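Local atomic coordinates of pullulanase (Klebsiella oxytoca, PDB entry 2YOC), a protein that hydrolyses the alpha-1,6-glucosidic linkages of pullulan and related branched alpha-glucans, and is a substrate of a type 2 secretion system. Residues Val35-Leu46 with Tyr96-Glu107. Numbering follows the deposited sequence.
Sequences VTAVENQAVIHL and YGPYWVIPLNKE
A42 and I102 exchange two backbone hydrogen bonds, as do I44 and W100, pairing strands 41-46 and 99-103. The bond from A42 N to I102 O measures 2.7 Å, that from W100 N to I44 O 3.1 Å. L46 N extends the set by donating to P98 O, and at the other end L104 N donates to N40 O. Q41 with P103, V43 with V101 and H45 with Y99 are the non-hydrogen-bonded pairs between.

Apolar packing covers both faces. On that of V43 and V101, the Y99 ring takes CG2 of V35 over one face in a CH-pi contact, 3.9 Å from CG2 to the ring centroid and off-centre toward the rim. With CG between its backbone N and carbonyl carbon (chi1 60°), Y99 stands its ring out from the sheet, where V35 meets it. The Q41 amide passes V101 at a slant, its CD, OE1 and NE2 all close to CG1. On the other face I44 CG1 meets I102 CD1 at 3.5 Å, A42 CB abuts L104 CD1, and L46 CB comes in plane to the edge of the W100 indole, whose NE1 donates to T88 O.

The pair makes up two strands of a three-stranded mixed sheet: 41-46 is central, with 138-141 parallel on its far side, and W100 and I102 pack on strand 63-68. Segment 96-107 falls in the bacterial pullulanase-associated domain, a family of the transthyretin clan.

Polar side chains gather beside the type II turn V38-Q41. N40 ND2 donates to N105 O at 3.1 Å, nearly in its own amide plane, while N40 N donates to E107 OE2 at 3.3 Å from above the carboxylate. E39 OE2 lies 4.2 Å from E107 OE1, a like-charge approach that R137, a long ion-pair partner of E107, may ease.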
# COMPACT_ATOMS: atom_id res chain seq x y z
N VAL B 35 57.62 -32.31 23.09
CA VAL B 35 57.11 -32.73 24.40
C VAL B 35 56.37 -34.08 24.31
O VAL B 35 55.43 -34.22 23.52
CB VAL B 35 56.28 -31.61 25.09
CG1 VAL B 35 55.41 -32.15 26.22
CG2 VAL B 35 57.19 -30.50 25.62
N THR B 36 56.80 -35.06 25.11
CA THR B 36 56.20 -36.39 25.16
C THR B 36 55.24 -36.50 26.36
O THR B 36 55.65 -36.22 27.49
CB THR B 36 57.28 -37.49 25.16
OG1 THR B 36 58.31 -37.17 26.11
CG2 THR B 36 57.89 -37.71 23.78
N ALA B 37 53.96 -36.87 26.11
CA ALA B 37 52.94 -37.00 27.16
C ALA B 37 53.27 -38.13 28.13
O ALA B 37 53.46 -39.27 27.70
CB ALA B 37 51.57 -37.22 26.52
N VAL B 38 53.35 -37.80 29.44
CA VAL B 38 53.67 -38.76 30.52
C VAL B 38 52.38 -39.30 31.23
O VAL B 38 51.27 -38.97 30.79
CB VAL B 38 54.85 -38.34 31.47
CG1 VAL B 38 55.99 -37.67 30.71
CG2 VAL B 38 54.40 -37.48 32.66
N GLU B 39 52.52 -40.14 32.30
CA GLU B 39 51.38 -40.73 33.04
C GLU B 39 50.41 -39.72 33.66
O GLU B 39 50.84 -38.75 34.30
CB GLU B 39 51.84 -41.74 34.08
CG GLU B 39 52.27 -43.04 33.46
CD GLU B 39 52.55 -44.11 34.48
OE1 GLU B 39 53.41 -43.90 35.37
OE2 GLU B 39 51.90 -45.17 34.39
N ASN B 40 49.09 -39.98 33.49
CA ASN B 40 47.95 -39.18 33.99
C ASN B 40 48.00 -37.68 33.59
O ASN B 40 47.68 -36.80 34.39
CB ASN B 40 47.72 -39.40 35.50
CG ASN B 40 46.34 -39.89 35.88
OD1 ASN B 40 45.80 -40.86 35.32
ND2 ASN B 40 45.75 -39.26 36.89
N GLN B 41 48.41 -37.43 32.33
CA GLN B 41 48.52 -36.11 31.68
C GLN B 41 48.67 -36.23 30.15
O GLN B 41 49.47 -37.04 29.67
CB GLN B 41 49.63 -35.22 32.29
CG GLN B 41 51.01 -35.86 32.37
CD GLN B 41 52.07 -34.91 31.90
OE1 GLN B 41 52.42 -34.88 30.72
NE2 GLN B 41 52.62 -34.13 32.81
N ALA B 42 47.87 -35.45 29.39
CA ALA B 42 47.88 -35.43 27.92
C ALA B 42 48.58 -34.18 27.40
O ALA B 42 48.68 -33.18 28.12
CB ALA B 42 46.46 -35.51 27.38
N VAL B 43 49.05 -34.22 26.14
CA VAL B 43 49.69 -33.08 25.51
C VAL B 43 49.13 -32.77 24.10
O VAL B 43 49.09 -33.66 23.25
CB VAL B 43 51.24 -33.04 25.65
CG1 VAL B 43 51.93 -34.00 24.70
CG2 VAL B 43 51.78 -31.63 25.48
N ILE B 44 48.62 -31.54 23.90
CA ILE B 44 48.06 -31.07 22.63
C ILE B 44 48.99 -30.00 22.03
O ILE B 44 49.28 -29.00 22.70
CB ILE B 44 46.58 -30.56 22.74
CG1 ILE B 44 45.66 -31.48 23.59
CG2 ILE B 44 45.97 -30.21 21.37
CD1 ILE B 44 45.43 -32.97 23.15
N HIS B 45 49.45 -30.21 20.79
CA HIS B 45 50.32 -29.28 20.08
C HIS B 45 49.52 -28.45 19.10
O HIS B 45 48.75 -29.00 18.30
CB HIS B 45 51.38 -30.01 19.25
CG HIS B 45 52.28 -30.93 20.01
ND1 HIS B 45 52.01 -32.28 20.11
CD2 HIS B 45 53.47 -30.67 20.60
CE1 HIS B 45 53.03 -32.80 20.78
NE2 HIS B 45 53.93 -31.87 21.09
N LEU B 46 49.74 -27.14 19.11
CA LEU B 46 49.13 -26.31 18.09
C LEU B 46 50.22 -26.12 17.05
O LEU B 46 51.31 -25.65 17.38
CB LEU B 46 48.62 -24.95 18.61
CG LEU B 46 47.90 -24.10 17.55
CD1 LEU B 46 46.43 -24.30 17.61
CD2 LEU B 46 48.22 -22.63 17.70
N TYR B 96 57.56 -24.18 15.97
CA TYR B 96 56.37 -24.87 15.44
C TYR B 96 55.01 -24.48 16.00
O TYR B 96 53.98 -24.69 15.34
CB TYR B 96 56.59 -26.38 15.40
CG TYR B 96 57.80 -26.76 14.56
CD1 TYR B 96 57.74 -26.76 13.17
CD2 TYR B 96 59.01 -27.08 15.16
CE1 TYR B 96 58.85 -27.09 12.39
CE2 TYR B 96 60.13 -27.41 14.39
CZ TYR B 96 60.04 -27.41 13.00
OH TYR B 96 61.14 -27.72 12.23
N GLY B 97 55.01 -23.88 17.18
CA GLY B 97 53.80 -23.44 17.84
C GLY B 97 53.75 -23.84 19.30
O GLY B 97 54.65 -24.51 19.80
N PRO B 98 52.67 -23.44 20.00
CA PRO B 98 52.57 -23.76 21.42
C PRO B 98 52.11 -25.19 21.68
O PRO B 98 51.84 -25.95 20.75
CB PRO B 98 51.55 -22.74 21.91
CG PRO B 98 50.65 -22.55 20.77
CD PRO B 98 51.51 -22.65 19.54
N TYR B 99 52.04 -25.53 22.96
CA TYR B 99 51.57 -26.81 23.47
C TYR B 99 51.00 -26.64 24.87
O TYR B 99 51.37 -25.71 25.59
CB TYR B 99 52.67 -27.89 23.43
CG TYR B 99 53.90 -27.58 24.26
CD1 TYR B 99 54.97 -26.89 23.70
CD2 TYR B 99 54.00 -28.00 25.58
CE1 TYR B 99 56.12 -26.61 24.45
CE2 TYR B 99 55.12 -27.70 26.35
CZ TYR B 99 56.19 -27.02 25.77
OH TYR B 99 57.31 -26.74 26.51
N TRP B 100 50.08 -27.53 25.25
CA TRP B 100 49.45 -27.51 26.56
C TRP B 100 49.62 -28.88 27.19
O TRP B 100 49.23 -29.87 26.58
CB TRP B 100 47.96 -27.20 26.46
CG TRP B 100 47.63 -25.78 26.15
CD1 TRP B 100 47.11 -24.87 27.01
CD2 TRP B 100 47.66 -25.15 24.86
NE1 TRP B 100 46.82 -23.70 26.34
CE2 TRP B 100 47.16 -23.84 25.02
CE3 TRP B 100 48.04 -25.58 23.57
CZ2 TRP B 100 47.06 -22.94 23.95
CZ3 TRP B 100 47.95 -24.68 22.52
CH2 TRP B 100 47.48 -23.37 22.72
N VAL B 101 50.18 -28.94 28.41
CA VAL B 101 50.30 -30.20 29.14
C VAL B 101 49.03 -30.27 30.02
O VAL B 101 48.93 -29.54 31.01
CB VAL B 101 51.64 -30.30 29.93
CG1 VAL B 101 51.67 -31.56 30.80
CG2 VAL B 101 52.83 -30.28 28.98
N ILE B 102 48.03 -31.05 29.58
CA ILE B 102 46.73 -31.17 30.24
C ILE B 102 46.72 -32.27 31.32
O ILE B 102 46.98 -33.42 30.98
CB ILE B 102 45.57 -31.30 29.21
CG1 ILE B 102 45.49 -30.05 28.31
CG2 ILE B 102 44.21 -31.54 29.89
CD1 ILE B 102 45.29 -30.37 26.91
N PRO B 103 46.39 -31.93 32.59
CA PRO B 103 46.35 -32.97 33.64
C PRO B 103 45.10 -33.86 33.57
O PRO B 103 43.98 -33.37 33.36
CB PRO B 103 46.41 -32.17 34.94
CG PRO B 103 45.80 -30.84 34.59
CD PRO B 103 46.03 -30.60 33.12
N LEU B 104 45.30 -35.16 33.73
CA LEU B 104 44.22 -36.13 33.65
C LEU B 104 43.81 -36.76 34.97
O LEU B 104 44.56 -36.73 35.95
CB LEU B 104 44.56 -37.23 32.65
CG LEU B 104 44.10 -36.96 31.24
CD1 LEU B 104 45.19 -37.15 30.28
CD2 LEU B 104 43.03 -37.84 30.86
N ASN B 105 42.59 -37.30 34.99
CA ASN B 105 41.97 -38.03 36.10
C ASN B 105 42.25 -39.53 35.85
O ASN B 105 42.80 -40.22 36.71
CB ASN B 105 40.47 -37.64 36.17
CG ASN B 105 39.41 -38.68 36.51
OD1 ASN B 105 39.62 -39.90 36.56
ND2 ASN B 105 38.19 -38.20 36.69
N LYS B 106 41.93 -40.00 34.63
CA LYS B 106 42.12 -41.38 34.16
C LYS B 106 42.81 -41.42 32.78
O LYS B 106 42.48 -40.62 31.90
CB LYS B 106 40.80 -42.18 34.16
CG LYS B 106 39.66 -41.58 33.32
CD LYS B 106 38.45 -42.49 33.25
CE LYS B 106 37.36 -41.95 32.34
NZ LYS B 106 36.76 -40.69 32.87
N GLU B 107 43.76 -42.38 32.59
CA GLU B 107 44.49 -42.60 31.33
C GLU B 107 43.59 -43.21 30.22
O GLU B 107 44.02 -43.28 29.06
CB GLU B 107 45.75 -43.45 31.56
CG GLU B 107 46.93 -42.71 32.18
CD GLU B 107 48.27 -43.41 32.05
OE1 GLU B 107 48.32 -44.65 32.23
OE2 GLU B 107 49.28 -42.72 31.75